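Local coordinates for protein precorrin-2 dehydrogenase (Bacillus megaterium, PDB 3DFZ) that catalyses the NAD+-dependent dehydrogenation of precorrin-2 to sirohydrochlorin, a precursor for both siroheme and anaerobic adenosylcobalamin biosynthesis, at residues Arg78-Arg81 and Glu87-Leu90; Asp115-Met120 and Gly127-Pro132; Leu142-Asp147 and Leu152-Ile157. One frame throughout, in Å; residues are numbered along the deposited sequence.

From the N terminus, the three contacts follow one another in series, none nested in or crossing another. Contact 1 closes the short loop after strand 77-80, an outermost strand of the five-stranded parallel sheet, before the chain enters strand 94-97. Contact 2 closes the loop from strand 117-120, at the other border of that sheet, to strand 129-137, which continues into the antiparallel pair with strand 140-145. Contact 3 closes the turn from strand 140-145 into helix 151-164. Leu89 comes near Gln116, so contacts 1 and 2 just touch; contacts 2 and 3 meet where Pro132 packs on Ala143, between adjacent antiparallel strands. Contacts 2 and 3 also reach the second subunit.

Contact 1. Residues Arg78-Arg81 and Glu87-Leu90; sequences RVKR and EDLL
Lys80, at the end of a strand, and Asp88, in a short 3-10 turn, are the two residues that meet here, with opposite charges. The link is sparse, burying 71 Å² over both sides, and the backbones stay well apart, 9.4 Å between Lys80 CA and Asp88 CA. Lysine suits the place because its long chain can span such a distance: CG lies anti to the backbone N (chi1 -168°), extending the chain across the gap, and bends at the second and last torsions leave the ammonium group only at long range from the carboxylate. The salt bridge is long, Lys80 NZ to Asp88 OD1 3.9 Å, and the position of OD1 is itself somewhat uncertain. This charged end is the loose, partly exposed side; Asp88 OD2 has further weak partners in Lys82 and Gly85. An alanine in place of Lys80 would probably cost Asp88 one of its weakly held positive partners and open a gap over Val60. The firmer side lies beneath, where both side chains rest on Val60. There strand 77-80 is hydrogen-bonded through Lys80 to Val59 and Ala61, bordering the parallel sheet next to strand 56-60, while Val79 packs on helix 66-73.

Contact 2. Residues Asp115-Met120 and Gly127-Pro132; sequences DQLVNM and GNIQIP
At the border of the parallel, Rossmann-type sheet, strand 117-120 meets the chain that crosses it at 127-132, and Asn128 grips its backbone with both ends of one amide. OD1 of Asn128 accepts from Val118 N at 2.9 Å, in the carbonyl plane and with the N-H pointing well at it (161°). The other end is less well aimed: Asn128 ND2 donates to Gln116 O at 3.1 Å from above that carbonyl's plane. CG of Asn128 sits between the backbone N and the carbonyl carbon (chi1 51°), which folds the amide back against the strand, where asparagine can satisfy an N-H and a C=O together. Val118 O is held by Ile129 N at 3.1 Å, with a weak second bond from Asn128 N. A CA-H of Gly127 also leans on it; glycine suits this spot because a CB would clash with that oxygen.

Asn119 makes the return grip. Its ND2 gives a nearly straight bond (171°) to Ile129 O at 2.8 Å, from above that carbonyl's plane, while its OD1 accepts from Arg46 and has CD1 of Ile131 beside it. A water donates to the same Ile129 O and accepts from Met120 N and Gly127 N, bridging Met120 N and Ile129 O, which are too far apart to bond directly. On the apolar side, Leu117 CD2 meets Ile129 CD1 at 3.8 Å.

Asp115 forms a salt bridge to Arg32 of the second subunit, and Ile129 and Gln130 pair with a strand of that subunit. The whole belongs to the margin of a dinucleotide-binding fold, where the last parallel strand hands the chain over to the sheet of the homodimer interface.

Contact 3. Residues Leu142-Asp147 and Leu152-Ile157; sequences LAISTD and LLTKRI
Two first torsions bring the threonine hydroxyls together: OG1 of Thr146 lies between its own backbone N and carbonyl carbon (chi1 66°), and OG1 of Thr154 lies beside its backbone N (chi1 -61°). Thr146 OG1 donates to Thr154 OG1 across 3.1 Å, joining the end of strand 140-145 to the first part of helix 151-164. Each hydroxyl has a further partner in Ser150: Thr146 OG1 accepts from its backbone N, and Thr154 OG1 donates to its backbone O.

Threonine suits both places because its methyl does a second job. CG2 of Thr146 faces Leu153 CD2 at 4.2 Å, while CG2 of Thr154 lies over the strand backbone, 3.8 Å from Ile144 O, and Thr154 also touches Ala133. Further along, the branch methyls of two isoleucines meet, Ile144 CG2 to Ile157 CG2 at 3.8 Å, the side chains crossing at a slant. Beta-branched residues serve well here, giving a broad, stiff apolar surface on both the strand and the helix side. The helix runs back over its strand, nearly antiparallel at 153°, with the axes 8.2 Å apart. Ser145 shapes the exit from the strand: its OG accepts from Asp147 N at 3.1 Å, an ST turn.

Leu142 to Ser145 also pair with a strand of the second subunit, and Leu153 packs on Leu176 of that subunit. The chemistry is thus divided: a hydrogen-bond chain from Ser150 N through the two threonine hydroxyls to Ser150 O satisfies the hydroxyl of buried Thr146, consistent with a well-held turn, while methyl packing seats the helix on the strand.

Contact 1. Residues Arg78-Arg81 and Glu87-Leu90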
ATOM      1  N   ARG B  78      -5.314  11.973  21.443  1.00  9.45           N
ATOM      2  CA  ARG B  78      -4.795  13.004  22.341  1.00  9.95           C
ATOM      3  C   ARG B  78      -4.142  14.187  21.584  1.00 10.57           C
ATOM      4  O   ARG B  78      -3.448  14.001  20.578  1.00 10.56           O
ATOM      5  CB  ARG B  78      -3.798  12.390  23.349  1.00  9.65           C
ATOM      6  CG  ARG B  78      -2.925  13.421  24.061  1.00 10.50           C
ATOM      7  CD  ARG B  78      -2.213  12.869  25.282  1.00 10.82           C
ATOM      8  NE  ARG B  78      -1.015  12.107  24.961  1.00  9.58           N
ATOM      9  CZ  ARG B  78       0.196  12.633  24.793  1.00 10.60           C
ATOM     10  NH1 ARG B  78       0.376  13.944  24.888  1.00 11.16           N
ATOM     11  NH2 ARG B  78       1.233  11.839  24.517  1.00  9.22           N
ATOM     12  N   VAL B  79      -4.367  15.395  22.088  1.00  3.95           N
ATOM     13  CA  VAL B  79      -3.783  16.610  21.532  1.00  3.52           C
ATOM     14  C   VAL B  79      -2.708  17.204  22.482  1.00  4.67           C
ATOM     15  O   VAL B  79      -2.880  17.230  23.710  1.00  6.58           O
ATOM     16  CB  VAL B  79      -4.881  17.684  21.221  1.00  6.17           C
ATOM     17  CG1 VAL B  79      -4.271  18.925  20.576  1.00  5.92           C
ATOM     18  CG2 VAL B  79      -5.949  17.122  20.300  1.00  7.70           C
ATOM     19  N   LYS B  80      -1.596  17.631  21.886  1.00  4.93           N
ATOM     20  CA  LYS B  80      -0.496  18.327  22.556  1.00  8.57           C
ATOM     21  C   LYS B  80      -0.465  19.718  21.910  1.00 10.03           C
ATOM     22  O   LYS B  80      -0.092  19.857  20.742  1.00  9.54           O
ATOM     23  CB  LYS B  80       0.797  17.537  22.327  1.00 10.04           C
ATOM     24  CG  LYS B  80       2.030  17.904  23.140  1.00 16.13           C
ATOM     25  CD  LYS B  80       2.589  16.584  23.741  1.00 19.57           C
ATOM     26  CE  LYS B  80       4.081  16.605  24.143  1.00 27.94           C
ATOM     27  NZ  LYS B  80       4.437  17.479  25.315  1.00 34.17           N
ATOM     28  N   ARG B  81      -0.920  20.733  22.646  1.00 13.08           N
ATOM     29  CA  ARG B  81      -1.113  22.079  22.077  1.00 15.63           C
ATOM     30  C   ARG B  81       0.121  22.949  22.189  1.00 20.09           C
ATOM     31  O   ARG B  81       0.235  23.782  23.071  1.00 25.27           O
ATOM     32  CB  ARG B  81      -2.331  22.782  22.688  1.00 18.51           C
ATOM     33  CG  ARG B  81      -3.603  22.456  21.974  1.00 17.23           C
ATOM     34  CD  ARG B  81      -4.840  22.700  22.821  1.00 22.07           C
ATOM     35  NE  ARG B  81      -6.047  22.254  22.114  1.00 22.54           N
ATOM     36  CZ  ARG B  81      -6.771  21.184  22.441  1.00 22.54           C
ATOM     37  NH1 ARG B  81      -6.440  20.436  23.481  1.00 21.60           N
ATOM     38  NH2 ARG B  81      -7.847  20.873  21.737  1.00 25.36           N
ATOM     39  N   GLU B  87      11.395  15.547  22.127  1.00 29.23           N
ATOM     40  CA  GLU B  87      10.820  14.535  23.003  1.00 31.64           C
ATOM     41  C   GLU B  87       9.670  13.782  22.326  1.00 27.91           C
ATOM     42  O   GLU B  87       9.508  12.571  22.518  1.00 29.55           O
ATOM     43  CB  GLU B  87      10.351  15.192  24.314  1.00 37.31           C
ATOM     44  CG  GLU B  87      11.486  15.709  25.219  1.00 44.68           C
ATOM     45  CD  GLU B  87      12.097  14.614  26.111  1.00 52.63           C
ATOM     46  OE1 GLU B  87      12.500  13.545  25.592  1.00 51.49           O
ATOM     47  OE2 GLU B  87      12.186  14.834  27.341  1.00 61.75           O
ATOM     48  N   ASP B  88       8.910  14.506  21.511  1.00 24.62           N
ATOM     49  CA  ASP B  88       7.709  13.979  20.846  1.00 23.96           C
ATOM     50  C   ASP B  88       7.961  12.868  19.833  1.00 22.02           C
ATOM     51  O   ASP B  88       7.015  12.233  19.388  1.00 23.60           O
ATOM     52  CB  ASP B  88       6.925  15.121  20.184  1.00 23.88           C
ATOM     53  CG  ASP B  88       6.370  16.101  21.191  1.00 28.82           C
ATOM     54  OD1 ASP B  88       6.151  15.678  22.340  1.00 34.07           O
ATOM     55  OD2 ASP B  88       6.143  17.280  20.847  1.00 29.71           O
ATOM     56  N   LEU B  89       9.222  12.619  19.494  1.00 21.25           N
ATOM     57  CA  LEU B  89       9.557  11.758  18.361  1.00 21.84           C
ATOM     58  C   LEU B  89      10.275  10.485  18.781  1.00 25.87           C
ATOM     59  O   LEU B  89      10.708   9.708  17.925  1.00 28.99           O
ATOM     60  CB  LEU B  89      10.428  12.520  17.351  1.00 22.05           C
ATOM     61  CG  LEU B  89      10.115  13.991  17.048  1.00 19.46           C
ATOM     62  CD1 LEU B  89      11.346  14.665  16.458  1.00 22.16           C
ATOM     63  CD2 LEU B  89       8.897  14.162  16.135  1.00 18.73           C
ATOM     64  N   LEU B  90      10.362  10.249  20.091  1.00 27.87           N
ATOM     65  CA  LEU B  90      11.224   9.198  20.632  1.00 33.85           C
ATOM     66  C   LEU B  90      10.663   7.775  20.576  1.00 36.75           C
ATOM     67  O   LEU B  90      11.361   6.845  20.150  1.00 41.99           O
ATOM     68  CB  LEU B  90      11.655   9.542  22.063  1.00 37.73           C
ATOM     69  CG  LEU B  90      12.737  10.604  22.253  1.00 40.11           C
ATOM     70  CD1 LEU B  90      13.045  10.790  23.733  1.00 46.71           C
ATOM     71  CD2 LEU B  90      13.993  10.207  21.499  1.00 46.06           C
TER

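Contact 2. Residues Asp115-Met120 and Gly127-Pro132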
ATOM      1  N   ASP B 115      14.950   3.681   9.541  1.00 45.51           N
ATOM      2  CA  ASP B 115      14.030   2.627   9.992  1.00 42.78           C
ATOM      3  C   ASP B 115      12.726   3.213  10.614  1.00 33.60           C
ATOM      4  O   ASP B 115      11.785   2.460  10.876  1.00 31.48           O
ATOM      5  CB  ASP B 115      14.720   1.623  10.959  1.00 49.72           C
ATOM      6  CG  ASP B 115      15.481   0.490  10.238  1.00 59.52           C
ATOM      7  OD1 ASP B 115      15.519   0.442   8.989  1.00 61.88           O
ATOM      8  OD2 ASP B 115      16.053  -0.377  10.934  1.00 66.78           O
ATOM      9  N   GLN B 116      12.684   4.538  10.829  1.00 29.44           N
ATOM     10  CA  GLN B 116      11.499   5.264  11.356  1.00 22.40           C
ATOM     11  C   GLN B 116      10.413   5.496  10.310  1.00 17.68           C
ATOM     12  O   GLN B 116      10.603   6.299   9.382  1.00 17.46           O
ATOM     13  CB  GLN B 116      11.910   6.632  11.933  1.00 22.58           C
ATOM     14  CG  GLN B 116      10.736   7.589  12.318  1.00 17.41           C
ATOM     15  CD  GLN B 116       9.984   7.144  13.586  1.00 16.16           C
ATOM     16  OE1 GLN B 116      10.554   7.133  14.691  1.00 18.64           O
ATOM     17  NE2 GLN B 116       8.709   6.748  13.423  1.00 11.58           N
ATOM     18  N   LEU B 117       9.271   4.826  10.462  1.00 14.53           N
ATOM     19  CA  LEU B 117       8.135   5.091   9.587  1.00 10.88           C
ATOM     20  C   LEU B 117       7.719   6.532   9.697  1.00  7.54           C
ATOM     21  O   LEU B 117       7.431   7.025  10.782  1.00  6.23           O
ATOM     22  CB  LEU B 117       6.931   4.208   9.923  1.00 10.17           C
ATOM     23  CG  LEU B 117       6.984   2.705   9.678  1.00 14.55           C
ATOM     24  CD1 LEU B 117       5.560   2.188   9.732  1.00 13.46           C
ATOM     25  CD2 LEU B 117       7.683   2.367   8.324  1.00 18.24           C
ATOM     26  N   VAL B 118       7.688   7.205   8.555  1.00  7.07           N
ATOM     27  CA  VAL B 118       7.279   8.580   8.487  1.00  5.49           C
ATOM     28  C   VAL B 118       6.635   8.893   7.147  1.00  5.57           C
ATOM     29  O   VAL B 118       7.126   8.505   6.093  1.00  7.53           O
ATOM     30  CB  VAL B 118       8.437   9.561   8.798  1.00  7.95           C
ATOM     31  CG1 VAL B 118       9.607   9.376   7.834  1.00 11.20           C
ATOM     32  CG2 VAL B 118       7.934  11.009   8.812  1.00  7.54           C
ATOM     33  N   ASN B 119       5.517   9.595   7.215  1.00  4.54           N
ATOM     34  CA  ASN B 119       4.862  10.113   6.046  1.00  5.66           C
ATOM     35  C   ASN B 119       5.083  11.616   5.995  1.00  7.64           C
ATOM     36  O   ASN B 119       4.694  12.349   6.900  1.00  7.76           O
ATOM     37  CB  ASN B 119       3.370   9.761   6.074  1.00  4.96           C
ATOM     38  CG  ASN B 119       2.600  10.423   4.953  1.00  6.81           C
ATOM     39  OD1 ASN B 119       1.677  11.165   5.211  1.00  7.91           O
ATOM     40  ND2 ASN B 119       2.997  10.177   3.706  1.00  8.24           N
ATOM     41  N   MET B 120       5.772  12.071   4.966  1.00 10.46           N
ATOM     42  CA  MET B 120       6.024  13.497   4.824  1.00 14.05           C
ATOM     43  C   MET B 120       4.963  13.996   3.874  1.00 15.99           C
ATOM     44  O   MET B 120       5.196  14.116   2.669  1.00 18.24           O
ATOM     45  CB  MET B 120       7.429  13.747   4.277  1.00 17.08           C
ATOM     46  CG  MET B 120       8.529  13.201   5.169  1.00 17.34           C
ATOM     47  SD  MET B 120       8.869  14.324   6.535  1.00 20.83           S
ATOM     48  CE  MET B 120      10.151  13.395   7.373  1.00 21.76           C
ATOM     49  N   GLY B 127       8.993  10.694   2.725  1.00 24.42           N
ATOM     50  CA  GLY B 127       9.489   9.900   3.842  1.00 24.77           C
ATOM     51  C   GLY B 127       9.640   8.519   3.268  1.00 26.22           C
ATOM     52  O   GLY B 127       9.893   8.375   2.078  1.00 28.90           O
ATOM     53  N   ASN B 128       9.459   7.499   4.089  1.00 21.65           N
ATOM     54  CA  ASN B 128       9.407   6.128   3.573  1.00 20.51           C
ATOM     55  C   ASN B 128       7.968   5.612   3.474  1.00 19.24           C
ATOM     56  O   ASN B 128       7.733   4.461   3.116  1.00 18.55           O
ATOM     57  CB  ASN B 128      10.285   5.197   4.424  1.00 21.12           C
ATOM     58  CG  ASN B 128       9.982   5.310   5.915  1.00 21.19           C
ATOM     59  OD1 ASN B 128       9.052   6.012   6.318  1.00 19.15           O
ATOM     60  ND2 ASN B 128      10.765   4.611   6.733  1.00 22.08           N
ATOM     61  N   ILE B 129       7.012   6.479   3.813  1.00 18.98           N
ATOM     62  CA  ILE B 129       5.584   6.169   3.707  1.00 17.97           C
ATOM     63  C   ILE B 129       4.909   7.192   2.779  1.00 17.66           C
ATOM     64  O   ILE B 129       5.079   8.405   2.951  1.00 18.07           O
ATOM     65  CB  ILE B 129       4.840   6.119   5.107  1.00 18.12           C
ATOM     66  CG1 ILE B 129       5.430   5.061   6.060  1.00 18.44           C
ATOM     67  CG2 ILE B 129       3.342   5.924   4.926  1.00 16.83           C
ATOM     68  CD1 ILE B 129       5.281   3.607   5.627  1.00 17.77           C
ATOM     69  N   GLN B 130       4.165   6.680   1.796  1.00 16.76           N
ATOM     70  CA  GLN B 130       3.296   7.493   0.948  1.00 16.74           C
ATOM     71  C   GLN B 130       1.869   7.010   1.130  1.00 16.05           C
ATOM     72  O   GLN B 130       1.626   5.824   1.348  1.00 15.82           O
ATOM     73  CB  GLN B 130       3.683   7.373  -0.544  1.00 16.41           C
ATOM     74  CG  GLN B 130       4.880   8.240  -1.028  1.00 17.84           C
ATOM     75  CD  GLN B 130       5.418   7.788  -2.421  1.00 18.49           C
ATOM     76  OE1 GLN B 130       6.502   8.214  -2.853  1.00 19.30           O
ATOM     77  NE2 GLN B 130       4.674   6.902  -3.097  1.00 17.07           N
ATOM     78  N   ILE B 131       0.920   7.924   1.027  1.00 16.06           N
ATOM     79  CA  ILE B 131      -0.484   7.546   1.031  1.00 15.69           C
ATOM     80  C   ILE B 131      -1.082   7.604  -0.389  1.00 14.99           C
ATOM     81  O   ILE B 131      -1.167   8.686  -0.983  1.00 14.98           O
ATOM     82  CB  ILE B 131      -1.301   8.357   2.054  1.00 16.40           C
ATOM     83  CG1 ILE B 131      -0.826   7.996   3.472  1.00 17.22           C
ATOM     84  CG2 ILE B 131      -2.794   8.021   1.930  1.00 16.29           C
ATOM     85  CD1 ILE B 131      -0.728   9.143   4.362  1.00 18.37           C
ATOM     86  N   PRO B 132      -1.480   6.423  -0.930  1.00 14.07           N
ATOM     87  CA  PRO B 132      -2.021   6.301  -2.294  1.00 13.64           C
ATOM     88  C   PRO B 132      -3.413   6.958  -2.432  1.00 13.68           C
ATOM     89  O   PRO B 132      -4.058   7.203  -1.437  1.00 14.47           O
ATOM     90  CB  PRO B 132      -2.127   4.783  -2.486  1.00 13.02           C
ATOM     91  CG  PRO B 132      -2.311   4.229  -1.067  1.00 13.24           C
ATOM     92  CD  PRO B 132      -1.505   5.143  -0.189  1.00 13.50           C
TER
HETATM   93  O   HOH W   1       6.346  10.600   2.547  1.00 31.15           O

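Contact 3. Residues Leu142-Asp147 and Leu152-Ile157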
ATOM      1  N   LEU B 142      -9.618  -0.053  -3.968  1.00 12.30           N
ATOM      2  CA  LEU B 142      -8.531   0.149  -4.925  1.00 12.10           C
ATOM      3  C   LEU B 142      -7.610   1.274  -4.441  1.00 11.97           C
ATOM      4  O   LEU B 142      -8.064   2.332  -4.029  1.00 12.05           O
ATOM      5  CB  LEU B 142      -9.094   0.482  -6.344  1.00 12.17           C
ATOM      6  CG  LEU B 142      -9.863  -0.688  -6.989  1.00 12.34           C
ATOM      7  CD1 LEU B 142     -10.434  -0.345  -8.357  1.00 12.59           C
ATOM      8  CD2 LEU B 142      -8.980  -1.918  -7.111  1.00 11.25           C
ATOM      9  N   ALA B 143      -6.311   1.031  -4.510  1.00 11.66           N
ATOM     10  CA  ALA B 143      -5.328   2.044  -4.187  1.00 11.73           C
ATOM     11  C   ALA B 143      -4.465   2.323  -5.418  1.00 11.43           C
ATOM     12  O   ALA B 143      -4.006   1.407  -6.074  1.00 11.44           O
ATOM     13  CB  ALA B 143      -4.478   1.580  -3.005  1.00 11.86           C
ATOM     14  N   ILE B 144      -4.246   3.595  -5.717  1.00 11.61           N
ATOM     15  CA  ILE B 144      -3.501   4.013  -6.892  1.00 11.55           C
ATOM     16  C   ILE B 144      -2.377   4.956  -6.508  1.00 11.99           C
ATOM     17  O   ILE B 144      -2.608   5.921  -5.783  1.00 12.75           O
ATOM     18  CB  ILE B 144      -4.398   4.815  -7.876  1.00 11.70           C
ATOM     19  CG1 ILE B 144      -5.694   4.061  -8.204  1.00 11.32           C
ATOM     20  CG2 ILE B 144      -3.576   5.229  -9.149  1.00 10.82           C
ATOM     21  CD1 ILE B 144      -6.950   4.496  -7.450  1.00 12.41           C
ATOM     22  N   SER B 145      -1.179   4.713  -7.027  1.00 11.82           N
ATOM     23  CA  SER B 145      -0.065   5.617  -6.799  1.00 12.22           C
ATOM     24  C   SER B 145       0.767   5.770  -8.058  1.00 11.99           C
ATOM     25  O   SER B 145       0.817   4.877  -8.892  1.00 11.41           O
ATOM     26  CB  SER B 145       0.825   5.072  -5.667  1.00 12.67           C
ATOM     27  OG  SER B 145       1.892   5.959  -5.333  1.00 13.38           O
ATOM     28  N   THR B 146       1.414   6.920  -8.193  1.00 12.66           N
ATOM     29  CA  THR B 146       2.411   7.110  -9.227  1.00 13.04           C
ATOM     30  C   THR B 146       3.723   7.548  -8.572  1.00 13.95           C
ATOM     31  O   THR B 146       4.581   8.160  -9.224  1.00 14.35           O
ATOM     32  CB  THR B 146       1.981   8.125 -10.335  1.00 13.02           C
ATOM     33  OG1 THR B 146       1.871   9.432  -9.776  1.00 13.76           O
ATOM     34  CG2 THR B 146       0.653   7.737 -11.008  1.00 12.24           C
ATOM     35  N   ASP B 147       3.869   7.246  -7.274  1.00 14.69           N
ATOM     36  CA  ASP B 147       5.083   7.565  -6.514  1.00 15.60           C
ATOM     37  C   ASP B 147       5.316   9.065  -6.544  1.00 16.23           C
ATOM     38  O   ASP B 147       6.445   9.534  -6.656  1.00 16.76           O
ATOM     39  CB  ASP B 147       6.278   6.812  -7.122  1.00 15.78           C
ATOM     40  CG  ASP B 147       7.373   6.524  -6.124  1.00 17.50           C
ATOM     41  OD1 ASP B 147       7.160   6.737  -4.910  1.00 19.55           O
ATOM     42  OD2 ASP B 147       8.460   6.071  -6.550  1.00 18.42           O
ATOM     43  N   LEU B 152      -1.850  14.557 -10.757  1.00 15.86           N
ATOM     44  CA  LEU B 152      -2.900  14.700 -11.767  1.00 15.55           C
ATOM     45  C   LEU B 152      -3.219  13.410 -12.546  1.00 14.38           C
ATOM     46  O   LEU B 152      -4.395  13.084 -12.782  1.00 14.12           O
ATOM     47  CB  LEU B 152      -2.568  15.874 -12.700  1.00 16.20           C
ATOM     48  CG  LEU B 152      -2.499  17.211 -11.931  1.00 18.16           C
ATOM     49  CD1 LEU B 152      -1.782  18.351 -12.692  1.00 18.83           C
ATOM     50  CD2 LEU B 152      -3.915  17.680 -11.436  1.00 18.45           C
ATOM     51  N   LEU B 153      -2.189  12.674 -12.941  1.00 13.45           N
ATOM     52  CA  LEU B 153      -2.398  11.325 -13.488  1.00 12.48           C
ATOM     53  C   LEU B 153      -3.113  10.397 -12.486  1.00 12.13           C
ATOM     54  O   LEU B 153      -4.065   9.741 -12.834  1.00 12.13           O
ATOM     55  CB  LEU B 153      -1.079  10.704 -14.017  1.00 11.73           C
ATOM     56  CG  LEU B 153      -1.232   9.328 -14.712  1.00 10.91           C
ATOM     57  CD1 LEU B 153      -2.157   9.396 -15.968  1.00 10.60           C
ATOM     58  CD2 LEU B 153       0.089   8.656 -15.044  1.00  8.65           C
ATOM     59  N   THR B 154      -2.665  10.373 -11.241  1.00 12.58           N
ATOM     60  CA  THR B 154      -3.274   9.586 -10.166  1.00 12.47           C
ATOM     61  C   THR B 154      -4.763   9.874 -10.017  1.00 13.09           C
ATOM     62  O   THR B 154      -5.589   8.961  -9.919  1.00 12.67           O
ATOM     63  CB  THR B 154      -2.535   9.886  -8.827  1.00 12.89           C
ATOM     64  OG1 THR B 154      -1.158   9.513  -8.962  1.00 12.70           O
ATOM     65  CG2 THR B 154      -3.157   9.154  -7.636  1.00 12.22           C
ATOM     66  N   LYS B 155      -5.101  11.156 -10.003  1.00 13.95           N
ATOM     67  CA  LYS B 155      -6.496  11.582 -10.002  1.00 14.61           C
ATOM     68  C   LYS B 155      -7.229  11.119 -11.261  1.00 14.42           C
ATOM     69  O   LYS B 155      -8.317  10.530 -11.164  1.00 14.41           O
ATOM     70  CB  LYS B 155      -6.557  13.108  -9.842  1.00 15.64           C
ATOM     71  CG  LYS B 155      -7.932  13.787 -10.031  1.00 17.00           C
ATOM     72  CD  LYS B 155      -7.807  15.287  -9.697  1.00 19.02           C
ATOM     73  CE  LYS B 155      -8.674  16.173 -10.605  1.00 21.76           C
ATOM     74  NZ  LYS B 155     -10.178  15.935 -10.491  1.00 22.20           N
ATOM     75  N   ARG B 156      -6.640  11.357 -12.443  1.00 15.86           N
ATOM     76  CA  ARG B 156      -7.237  10.825 -13.676  1.00 16.76           C
ATOM     77  C   ARG B 156      -7.561   9.309 -13.634  1.00 14.09           C
ATOM     78  O   ARG B 156      -8.676   8.881 -13.983  1.00 14.39           O
ATOM     79  CB  ARG B 156      -6.401  11.154 -14.908  1.00 19.54           C
ATOM     80  CG  ARG B 156      -6.995  10.530 -16.147  1.00 22.46           C
ATOM     81  CD  ARG B 156      -6.092  10.633 -17.338  1.00 27.95           C
ATOM     82  NE  ARG B 156      -6.180  11.982 -17.889  1.00 33.14           N
ATOM     83  CZ  ARG B 156      -5.918  12.315 -19.144  1.00 37.59           C
ATOM     84  NH1 ARG B 156      -5.552  11.386 -20.026  1.00 39.71           N
ATOM     85  NH2 ARG B 156      -6.045  13.582 -19.505  1.00 40.84           N
ATOM     86  N   ILE B 157      -6.583   8.511 -13.218  1.00 11.73           N
ATOM     87  CA  ILE B 157      -6.734   7.069 -13.162  1.00  9.64           C
ATOM     88  C   ILE B 157      -7.801   6.627 -12.169  1.00  8.34           C
ATOM     89  O   ILE B 157      -8.567   5.707 -12.453  1.00  7.92           O
ATOM     90  CB  ILE B 157      -5.351   6.400 -12.890  1.00  9.02           C
ATOM     91  CG1 ILE B 157      -4.448   6.499 -14.111  1.00 10.77           C
ATOM     92  CG2 ILE B 157      -5.467   4.935 -12.413  1.00  7.11           C
ATOM     93  CD1 ILE B 157      -2.986   6.139 -13.766  1.00 11.35           C
TER